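Local atomic coordinates of tyrosine--tRNA ligase, mitochondrial (Emericella nidulans, PDB entry 5IHX), a protein that probably attaches L-tyrosine to mitochondrial tRNA(Tyr) at the expense of ATP, as other tyrosyl-tRNA synthetases of class one do. Residues I29-E42 with D53-R65. Numbering follows the deposited sequence.
Sequences IKEGKRKSFVEHLE and DRDLLHRVFTEKR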
ATOM      1  N   ILE A  29       0.511 -18.743 -41.442  1.00 29.18           N
ATOM      2  CA  ILE A  29      -0.704 -18.086 -40.975  1.00 26.00           C
ATOM      3  C   ILE A  29      -1.096 -16.948 -41.910  1.00 35.99           C
ATOM      4  O   ILE A  29      -2.265 -16.805 -42.272  1.00 35.58           O
ATOM      5  CB  ILE A  29      -0.541 -17.544 -39.538  1.00 28.00           C
ATOM      6  CG1 ILE A  29      -0.564 -18.695 -38.533  1.00 32.31           C
ATOM      7  CG2 ILE A  29      -1.652 -16.549 -39.193  1.00 29.31           C
ATOM      8  CD1 ILE A  29      -0.009 -18.331 -37.167  1.00 38.56           C
ATOM      9  N   LYS A  30      -0.115 -16.140 -42.295  1.00 33.45           N
ATOM     10  CA  LYS A  30      -0.359 -15.011 -43.183  1.00 39.09           C
ATOM     11  C   LYS A  30      -0.757 -15.484 -44.577  1.00 39.26           C
ATOM     12  O   LYS A  30      -1.456 -14.784 -45.308  1.00 35.26           O
ATOM     13  CB  LYS A  30       0.883 -14.122 -43.266  1.00 38.96           C
ATOM     14  CG  LYS A  30       1.301 -13.507 -41.943  1.00 45.97           C
ATOM     15  CD  LYS A  30       2.712 -12.952 -42.025  1.00 45.78           C
ATOM     16  CE  LYS A  30       3.220 -12.506 -40.667  1.00 44.05           C
ATOM     17  NZ  LYS A  30       4.624 -12.018 -40.743  1.00 49.15           N
ATOM     18  N   GLU A  31      -0.302 -16.681 -44.937  1.00 34.50           N
ATOM     19  CA  GLU A  31      -0.572 -17.251 -46.251  1.00 36.02           C
ATOM     20  C   GLU A  31      -1.850 -18.091 -46.268  1.00 35.15           C
ATOM     21  O   GLU A  31      -2.178 -18.711 -47.280  1.00 36.69           O
ATOM     22  CB  GLU A  31       0.628 -18.082 -46.713  1.00 39.44           C
ATOM     23  CG  GLU A  31       1.849 -17.228 -47.042  1.00 41.71           C
ATOM     24  CD  GLU A  31       3.027 -18.039 -47.546  1.00 43.64           C
ATOM     25  OE1 GLU A  31       2.965 -19.286 -47.495  1.00 49.37           O
ATOM     26  OE2 GLU A  31       4.018 -17.425 -47.996  1.00 47.24           O
ATOM     27  N   GLY A  32      -2.560 -18.113 -45.143  1.00 30.86           N
ATOM     28  CA  GLY A  32      -3.847 -18.780 -45.050  1.00 30.32           C
ATOM     29  C   GLY A  32      -3.802 -20.295 -44.971  1.00 32.55           C
ATOM     30  O   GLY A  32      -4.793 -20.961 -45.278  1.00 34.41           O
ATOM     31  N   LYS A  33      -2.661 -20.841 -44.563  1.00 35.21           N
ATOM     32  CA  LYS A  33      -2.491 -22.287 -44.450  1.00 30.69           C
ATOM     33  C   LYS A  33      -2.640 -22.770 -43.010  1.00 33.98           C
ATOM     34  O   LYS A  33      -2.794 -23.964 -42.760  1.00 35.94           O
ATOM     35  CB  LYS A  33      -1.121 -22.704 -44.983  1.00 36.91           C
ATOM     36  CG  LYS A  33      -0.957 -22.543 -46.480  1.00 41.06           C
ATOM     37  CD  LYS A  33       0.466 -22.861 -46.891  1.00 44.06           C
ATOM     38  CE  LYS A  33       0.646 -22.816 -48.394  1.00 42.58           C
ATOM     39  NZ  LYS A  33       2.069 -23.035 -48.760  1.00 52.24           N
ATOM     40  N   ARG A  34      -2.586 -21.834 -42.069  1.00 35.22           N
ATOM     41  CA  ARG A  34      -2.629 -22.164 -40.649  1.00 29.11           C
ATOM     42  C   ARG A  34      -3.329 -21.060 -39.866  1.00 34.48           C
ATOM     43  O   ARG A  34      -3.349 -19.906 -40.294  1.00 34.00           O
ATOM     44  CB  ARG A  34      -1.204 -22.375 -40.129  1.00 35.70           C
ATOM     45  CG  ARG A  34      -1.093 -22.757 -38.665  1.00 45.29           C
ATOM     46  CD  ARG A  34       0.364 -22.816 -38.238  1.00 43.64           C
ATOM     47  NE  ARG A  34       1.109 -23.833 -38.976  1.00 40.68           N
ATOM     48  CZ  ARG A  34       1.187 -25.114 -38.628  1.00 41.31           C
ATOM     49  NH1 ARG A  34       0.561 -25.558 -37.545  1.00 38.66           N
ATOM     50  NH2 ARG A  34       1.892 -25.957 -39.369  1.00 46.53           N
ATOM     51  N   LYS A  35      -3.921 -21.417 -38.730  1.00 30.46           N
ATOM     52  CA  LYS A  35      -4.564 -20.433 -37.868  1.00 27.43           C
ATOM     53  C   LYS A  35      -3.599 -19.923 -36.804  1.00 28.77           C
ATOM     54  O   LYS A  35      -2.719 -20.653 -36.348  1.00 31.03           O
ATOM     55  CB  LYS A  35      -5.803 -21.030 -37.198  1.00 31.37           C
ATOM     56  CG  LYS A  35      -6.989 -21.200 -38.129  1.00 44.39           C
ATOM     57  CD  LYS A  35      -8.210 -21.707 -37.380  1.00 41.45           C
ATOM     58  N   SER A  36      -3.770 -18.666 -36.413  1.00 28.11           N
ATOM     59  CA  SER A  36      -3.045 -18.122 -35.277  1.00 31.79           C
ATOM     60  C   SER A  36      -3.759 -18.561 -34.007  1.00 32.75           C
ATOM     61  O   SER A  36      -4.863 -19.101 -34.066  1.00 30.22           O
ATOM     62  CB  SER A  36      -2.965 -16.597 -35.347  1.00 33.56           C
ATOM     63  OG  SER A  36      -4.229 -16.012 -35.086  1.00 32.76           O
ATOM     64  N   PHE A  37      -3.128 -18.338 -32.861  1.00 31.11           N
ATOM     65  CA  PHE A  37      -3.731 -18.707 -31.589  1.00 32.23           C
ATOM     66  C   PHE A  37      -5.041 -17.954 -31.376  1.00 27.47           C
ATOM     67  O   PHE A  37      -5.997 -18.503 -30.830  1.00 30.05           O
ATOM     68  CB  PHE A  37      -2.760 -18.438 -30.439  1.00 30.80           C
ATOM     69  CG  PHE A  37      -3.243 -18.941 -29.111  1.00 27.80           C
ATOM     70  CD1 PHE A  37      -3.445 -20.295 -28.903  1.00 24.75           C
ATOM     71  CD2 PHE A  37      -3.482 -18.064 -28.067  1.00 27.95           C
ATOM     72  CE1 PHE A  37      -3.890 -20.764 -27.682  1.00 25.65           C
ATOM     73  CE2 PHE A  37      -3.923 -18.527 -26.844  1.00 30.72           C
ATOM     74  CZ  PHE A  37      -4.127 -19.880 -26.651  1.00 30.01           C
ATOM     75  N   VAL A  38      -5.086 -16.701 -31.820  1.00 23.70           N
ATOM     76  CA  VAL A  38      -6.288 -15.884 -31.685  1.00 25.36           C
ATOM     77  C   VAL A  38      -7.413 -16.412 -32.570  1.00 23.47           C
ATOM     78  O   VAL A  38      -8.538 -16.604 -32.109  1.00 33.39           O
ATOM     79  CB  VAL A  38      -6.012 -14.405 -32.038  1.00 26.21           C
ATOM     80  CG1 VAL A  38      -7.307 -13.592 -32.046  1.00 26.73           C
ATOM     81  CG2 VAL A  38      -5.017 -13.808 -31.061  1.00 28.00           C
ATOM     82  N   GLU A  39      -7.109 -16.617 -33.848  1.00 26.05           N
ATOM     83  CA  GLU A  39      -8.083 -17.147 -34.796  1.00 28.59           C
ATOM     84  C   GLU A  39      -8.629 -18.475 -34.290  1.00 27.01           C
ATOM     85  O   GLU A  39      -9.815 -18.770 -34.430  1.00 34.52           O
ATOM     86  CB  GLU A  39      -7.448 -17.316 -36.178  1.00 30.71           C
ATOM     87  CG  GLU A  39      -7.082 -15.995 -36.845  1.00 36.14           C
ATOM     88  CD  GLU A  39      -6.252 -16.174 -38.103  1.00 37.16           C
ATOM     89  OE1 GLU A  39      -5.463 -17.142 -38.172  1.00 34.97           O
ATOM     90  OE2 GLU A  39      -6.379 -15.336 -39.021  1.00 43.47           O
ATOM     91  N   HIS A  40      -7.751 -19.271 -33.695  1.00 27.71           N
ATOM     92  CA  HIS A  40      -8.148 -20.541 -33.115  1.00 22.41           C
ATOM     93  C   HIS A  40      -9.133 -20.353 -31.964  1.00 23.43           C
ATOM     94  O   HIS A  40     -10.169 -21.011 -31.920  1.00 30.87           O
ATOM     95  CB  HIS A  40      -6.928 -21.312 -32.620  1.00 31.96           C
ATOM     96  CG  HIS A  40      -7.278 -22.520 -31.816  1.00 34.10           C
ATOM     97  ND1 HIS A  40      -7.840 -23.647 -32.375  1.00 31.05           N
ATOM     98  CD2 HIS A  40      -7.179 -22.768 -30.488  1.00 30.80           C
ATOM     99  CE1 HIS A  40      -8.055 -24.545 -31.430  1.00 32.93           C
ATOM    100  NE2 HIS A  40      -7.663 -24.034 -30.278  1.00 31.79           N
ATOM    101  N   LEU A  41      -8.815 -19.449 -31.041  1.00 23.39           N
ATOM    102  CA  LEU A  41      -9.677 -19.204 -29.886  1.00 28.51           C
ATOM    103  C   LEU A  41     -11.030 -18.648 -30.308  1.00 31.43           C
ATOM    104  O   LEU A  41     -12.058 -18.975 -29.713  1.00 27.49           O
ATOM    105  CB  LEU A  41      -9.011 -18.241 -28.899  1.00 32.42           C
ATOM    106  CG  LEU A  41      -7.829 -18.765 -28.079  1.00 29.65           C
ATOM    107  CD1 LEU A  41      -7.308 -17.670 -27.160  1.00 31.20           C
ATOM    108  CD2 LEU A  41      -8.205 -19.998 -27.270  1.00 28.48           C
ATOM    109  N   GLU A  42     -11.024 -17.798 -31.327  1.00 31.63           N
ATOM    110  CA  GLU A  42     -12.263 -17.240 -31.852  1.00 23.96           C
ATOM    111  C   GLU A  42     -13.157 -18.354 -32.384  1.00 30.53           C
ATOM    112  O   GLU A  42     -14.373 -18.336 -32.199  1.00 35.10           O
ATOM    113  CB  GLU A  42     -11.960 -16.221 -32.952  1.00 24.74           C
ATOM    114  CG  GLU A  42     -11.472 -14.883 -32.414  1.00 31.24           C
ATOM    115  CD  GLU A  42     -10.838 -14.010 -33.481  1.00 40.92           C
ATOM    116  OE1 GLU A  42     -10.847 -12.772 -33.320  1.00 44.63           O
ATOM    117  OE2 GLU A  42     -10.315 -14.562 -34.472  1.00 46.18           O
ATOM    118  N   ASP A  53      -6.449  -3.838 -29.026  1.00 31.99           N
ATOM    119  CA  ASP A  53      -6.837  -4.049 -30.415  1.00 40.30           C
ATOM    120  C   ASP A  53      -6.761  -5.533 -30.765  1.00 31.90           C
ATOM    121  O   ASP A  53      -5.710  -6.157 -30.618  1.00 30.75           O
ATOM    122  CB  ASP A  53      -5.938  -3.236 -31.350  1.00 41.67           C
ATOM    123  CG  ASP A  53      -6.356  -3.346 -32.801  1.00 47.83           C
ATOM    124  OD1 ASP A  53      -5.464  -3.375 -33.674  1.00 55.67           O
ATOM    125  OD2 ASP A  53      -7.574  -3.398 -33.071  1.00 60.00           O
ATOM    126  N   ARG A  54      -7.878  -6.090 -31.223  1.00 37.67           N
ATOM    127  CA  ARG A  54      -7.945  -7.503 -31.581  1.00 38.07           C
ATOM    128  C   ARG A  54      -6.884  -7.870 -32.617  1.00 41.30           C
ATOM    129  O   ARG A  54      -6.194  -8.879 -32.472  1.00 37.10           O
ATOM    130  CB  ARG A  54      -9.348  -7.864 -32.094  1.00 33.80           C
ATOM    131  CG  ARG A  54      -9.516  -9.330 -32.519  1.00 37.43           C
ATOM    132  CD  ARG A  54      -9.108  -9.559 -33.974  1.00 40.81           C
ATOM    133  NE  ARG A  54      -9.153 -10.961 -34.370  1.00 35.05           N
ATOM    134  CZ  ARG A  54      -8.573 -11.434 -35.469  1.00 39.51           C
ATOM    135  NH1 ARG A  54      -7.903 -10.616 -36.271  1.00 37.75           N
ATOM    136  NH2 ARG A  54      -8.653 -12.723 -35.766  1.00 43.21           N
ATOM    137  N   ASP A  55      -6.761  -7.061 -33.666  1.00 39.43           N
ATOM    138  CA  ASP A  55      -5.803  -7.348 -34.730  1.00 30.10           C
ATOM    139  C   ASP A  55      -4.378  -7.351 -34.197  1.00 29.64           C
ATOM    140  O   ASP A  55      -3.542  -8.124 -34.663  1.00 32.13           O
ATOM    141  CB  ASP A  55      -5.928  -6.333 -35.871  1.00 40.78           C
ATOM    142  CG  ASP A  55      -7.243  -6.456 -36.623  1.00 48.53           C
ATOM    143  OD1 ASP A  55      -7.815  -7.567 -36.653  1.00 37.59           O
ATOM    144  OD2 ASP A  55      -7.701  -5.441 -37.187  1.00 58.87           O
ATOM    145  N   LEU A  56      -4.100  -6.494 -33.220  1.00 35.08           N
ATOM    146  CA  LEU A  56      -2.779  -6.472 -32.604  1.00 36.41           C
ATOM    147  C   LEU A  56      -2.537  -7.759 -31.816  1.00 32.56           C
ATOM    148  O   LEU A  56      -1.452  -8.330 -31.875  1.00 32.08           O
ATOM    149  CB  LEU A  56      -2.621  -5.255 -31.692  1.00 35.33           C
ATOM    150  CG  LEU A  56      -1.295  -5.171 -30.933  1.00 34.02           C
ATOM    151  CD1 LEU A  56      -0.109  -5.244 -31.889  1.00 38.08           C
ATOM    152  CD2 LEU A  56      -1.231  -3.902 -30.099  1.00 34.22           C
ATOM    153  N   LEU A  57      -3.556  -8.211 -31.089  1.00 27.80           N
ATOM    154  CA  LEU A  57      -3.467  -9.460 -30.337  1.00 25.66           C
ATOM    155  C   LEU A  57      -3.130 -10.603 -31.283  1.00 25.27           C
ATOM    156  O   LEU A  57      -2.246 -11.415 -31.011  1.00 29.92           O
ATOM    157  CB  LEU A  57      -4.778  -9.748 -29.603  1.00 26.24           C
ATOM    158  CG  LEU A  57      -4.770 -10.943 -28.643  1.00 28.50           C
ATOM    159  CD1 LEU A  57      -3.904 -10.668 -27.426  1.00 30.04           C
ATOM    160  CD2 LEU A  57      -6.185 -11.301 -28.225  1.00 29.89           C
ATOM    161  N   HIS A  58      -3.851 -10.654 -32.397  1.00 32.02           N
ATOM    162  CA  HIS A  58      -3.577 -11.617 -33.455  1.00 29.69           C
ATOM    163  C   HIS A  58      -2.136 -11.519 -33.953  1.00 29.21           C
ATOM    164  O   HIS A  58      -1.465 -12.541 -34.112  1.00 33.94           O
ATOM    165  CB  HIS A  58      -4.571 -11.427 -34.604  1.00 35.46           C
ATOM    166  CG  HIS A  58      -4.201 -12.158 -35.855  1.00 37.31           C
ATOM    167  ND1 HIS A  58      -4.456 -13.500 -36.038  1.00 30.57           N
ATOM    168  CD2 HIS A  58      -3.638 -11.722 -37.009  1.00 33.01           C
ATOM    169  CE1 HIS A  58      -4.036 -13.866 -37.238  1.00 29.81           C
ATOM    170  NE2 HIS A  58      -3.538 -12.803 -37.845  1.00 29.83           N
ATOM    171  N   ARG A  59      -1.658 -10.303 -34.205  1.00 32.83           N
ATOM    172  CA  ARG A  59      -0.290 -10.134 -34.695  1.00 33.91           C
ATOM    173  C   ARG A  59       0.730 -10.595 -33.655  1.00 30.22           C
ATOM    174  O   ARG A  59       1.727 -11.229 -33.997  1.00 32.12           O
ATOM    175  CB  ARG A  59       0.009  -8.682 -35.074  1.00 44.34           C
ATOM    176  CG  ARG A  59      -0.365  -8.316 -36.504  1.00 55.14           C
ATOM    177  CD  ARG A  59       0.416  -7.104 -37.002  1.00 66.41           C
ATOM    178  NE  ARG A  59       0.097  -5.861 -36.300  1.00 69.32           N
ATOM    179  CZ  ARG A  59       1.002  -4.952 -35.934  1.00 70.73           C
ATOM    180  NH1 ARG A  59       2.294  -5.130 -36.202  1.00 60.78           N
ATOM    181  NH2 ARG A  59       0.619  -3.854 -35.299  1.00 79.74           N
ATOM    182  N   VAL A  60       0.486 -10.265 -32.389  1.00 30.29           N
ATOM    183  CA  VAL A  60       1.401 -10.644 -31.315  1.00 33.87           C
ATOM    184  C   VAL A  60       1.591 -12.158 -31.262  1.00 27.43           C
ATOM    185  O   VAL A  60       2.720 -12.647 -31.217  1.00 33.21           O
ATOM    186  CB  VAL A  60       0.901 -10.137 -29.937  1.00 39.74           C
ATOM    187  CG1 VAL A  60       1.670 -10.801 -28.790  1.00 38.32           C
ATOM    188  CG2 VAL A  60       1.032  -8.628 -29.840  1.00 36.96           C
ATOM    189  N   PHE A  61       0.485 -12.897 -31.276  1.00 30.16           N
ATOM    190  CA  PHE A  61       0.544 -14.352 -31.185  1.00 31.21           C
ATOM    191  C   PHE A  61       1.081 -14.981 -32.465  1.00 29.01           C
ATOM    192  O   PHE A  61       1.690 -16.048 -32.427  1.00 31.61           O
ATOM    193  CB  PHE A  61      -0.835 -14.924 -30.860  1.00 31.20           C
ATOM    194  CG  PHE A  61      -1.158 -14.920 -29.394  1.00 32.67           C
ATOM    195  CD1 PHE A  61      -0.527 -15.804 -28.535  1.00 36.65           C
ATOM    196  CD2 PHE A  61      -2.089 -14.037 -28.874  1.00 30.30           C
ATOM    197  CE1 PHE A  61      -0.816 -15.808 -27.185  1.00 37.02           C
ATOM    198  CE2 PHE A  61      -2.386 -14.038 -27.522  1.00 30.67           C
ATOM    199  CZ  PHE A  61      -1.748 -14.924 -26.677  1.00 28.42           C
ATOM    200  N   THR A  62       0.847 -14.328 -33.597  1.00 31.92           N
ATOM    201  CA  THR A  62       1.374 -14.817 -34.863  1.00 29.62           C
ATOM    202  C   THR A  62       2.897 -14.725 -34.868  1.00 30.96           C
ATOM    203  O   THR A  62       3.582 -15.682 -35.222  1.00 35.50           O
ATOM    204  CB  THR A  62       0.806 -14.028 -36.060  1.00 27.66           C
ATOM    205  OG1 THR A  62      -0.616 -14.183 -36.110  1.00 32.84           O
ATOM    206  CG2 THR A  62       1.412 -14.516 -37.375  1.00 31.18           C
ATOM    207  N   GLU A  63       3.415 -13.568 -34.467  1.00 33.70           N
ATOM    208  CA  GLU A  63       4.846 -13.289 -34.559  1.00 34.67           C
ATOM    209  C   GLU A  63       5.668 -13.851 -33.400  1.00 37.48           C
ATOM    210  O   GLU A  63       6.843 -14.173 -33.576  1.00 36.92           O
ATOM    211  CB  GLU A  63       5.075 -11.777 -34.647  1.00 33.59           C
ATOM    212  CG  GLU A  63       4.404 -11.116 -35.840  1.00 46.71           C
ATOM    213  CD  GLU A  63       4.905 -11.656 -37.167  1.00 49.82           C
ATOM    214  OE1 GLU A  63       6.018 -12.218 -37.204  1.00 51.07           O
ATOM    215  OE2 GLU A  63       4.179 -11.521 -38.175  1.00 57.40           O
ATOM    216  N   LYS A  64       5.058 -13.972 -32.223  1.00 40.78           N
ATOM    217  CA  LYS A  64       5.801 -14.319 -31.011  1.00 41.52           C
ATOM    218  C   LYS A  64       5.166 -15.453 -30.212  1.00 36.52           C
ATOM    219  O   LYS A  64       3.947 -15.514 -30.053  1.00 31.96           O
ATOM    220  CB  LYS A  64       5.939 -13.091 -30.111  1.00 41.55           C
ATOM    221  CG  LYS A  64       6.662 -11.914 -30.745  1.00 49.57           C
ATOM    222  CD  LYS A  64       6.589 -10.678 -29.854  1.00 44.99           C
ATOM    223  CE  LYS A  64       7.337 -10.874 -28.542  1.00 45.46           C
ATOM    224  NZ  LYS A  64       7.308  -9.646 -27.700  1.00 51.49           N
ATOM    225  N   ARG A  65       6.018 -16.341 -29.708  1.00 31.67           N
ATOM    226  CA  ARG A  65       5.606 -17.383 -28.780  1.00 35.42           C
ATOM    227  C   ARG A  65       5.523 -16.782 -27.377  1.00 36.03           C
ATOM    228  O   ARG A  65       6.311 -17.123 -26.498  1.00 36.10           O
ATOM    229  CB  ARG A  65       6.599 -18.551 -28.821  1.00 35.42           C
ATOM    230  CG  ARG A  65       6.183 -19.788 -28.043  1.00 34.15           C
ATOM    231  CD  ARG A  65       7.345 -20.767 -27.916  1.00 32.28           C
ATOM    232  NE  ARG A  65       7.804 -21.275 -29.209  1.00 37.03           N
ATOM    233  CZ  ARG A  65       7.335 -22.368 -29.805  1.00 30.99           C
ATOM    234  NH1 ARG A  65       6.377 -23.092 -29.238  1.00 32.89           N
ATOM    235  NH2 ARG A  65       7.827 -22.741 -30.978  1.00 35.32           N
TER
HETATM  236  O   HOH W   1      -0.197 -18.087 -33.238  1.00 28.49           O
HETATM  237  O   HOH W   2      -7.445 -12.824 -38.490  1.00 41.07           O
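The guanidinium of R54 grips the carboxylate of E42 side-on, one nitrogen to each oxygen: NE of R54 lies 2.7 Å from E42 OE1, and NH2 of R54 lies 2.8 Å from E42 OE2. The two planes are only 8° apart, and both N-H...O bonds are nearly straight, which confirms a bidentate salt bridge. R54 NH1 also bonds D55 OD1 near the guanidinium plane, so three nitrogens fix its rotation and the charge of R54 is probably shared between two acids. CB of H58 lies over one guanidinium face.

S36 caps helix 37-44. Its OG accepts from E39 N while E39 OE1 accepts from S36 N, a capping box. The same OG lies 2.7 Å from H58 ND1, at the imidazole edge, but this bond between the segments is strongly bent and therefore weak. Water 2 bridges E39 OE2 and R54 NH2 and sits over the centre of one imidazole face; T62 OG1 lies over the opposite face, near the rim, and bonds H58 O.

V38 is the knob, set among R54, L57, H58 and F61. CG1, anti to the backbone N (chi1 174°), turns to R54, while CG2 approaches L57 CG at 3.8 Å and F61 CD2 at 3.7 Å. Beside it, F37 CD2 lies over one face of the F61 ring, 3.6 Å from F61 CE1. Water 1 joins F37 N to F61 O.

The helical segments 37-42 and 54-63 approach to 8.9 Å between axes, their N-to-C directions 122° apart. Helix 16-30 adjoins through I29, which meets H58 and T62; F37 meets W96 edge-to-face and touches W92 of helix 84-95, and L57 rests on I277 and F279 of strand 277-280, joining the pair to the central sheet of the catalytic domain.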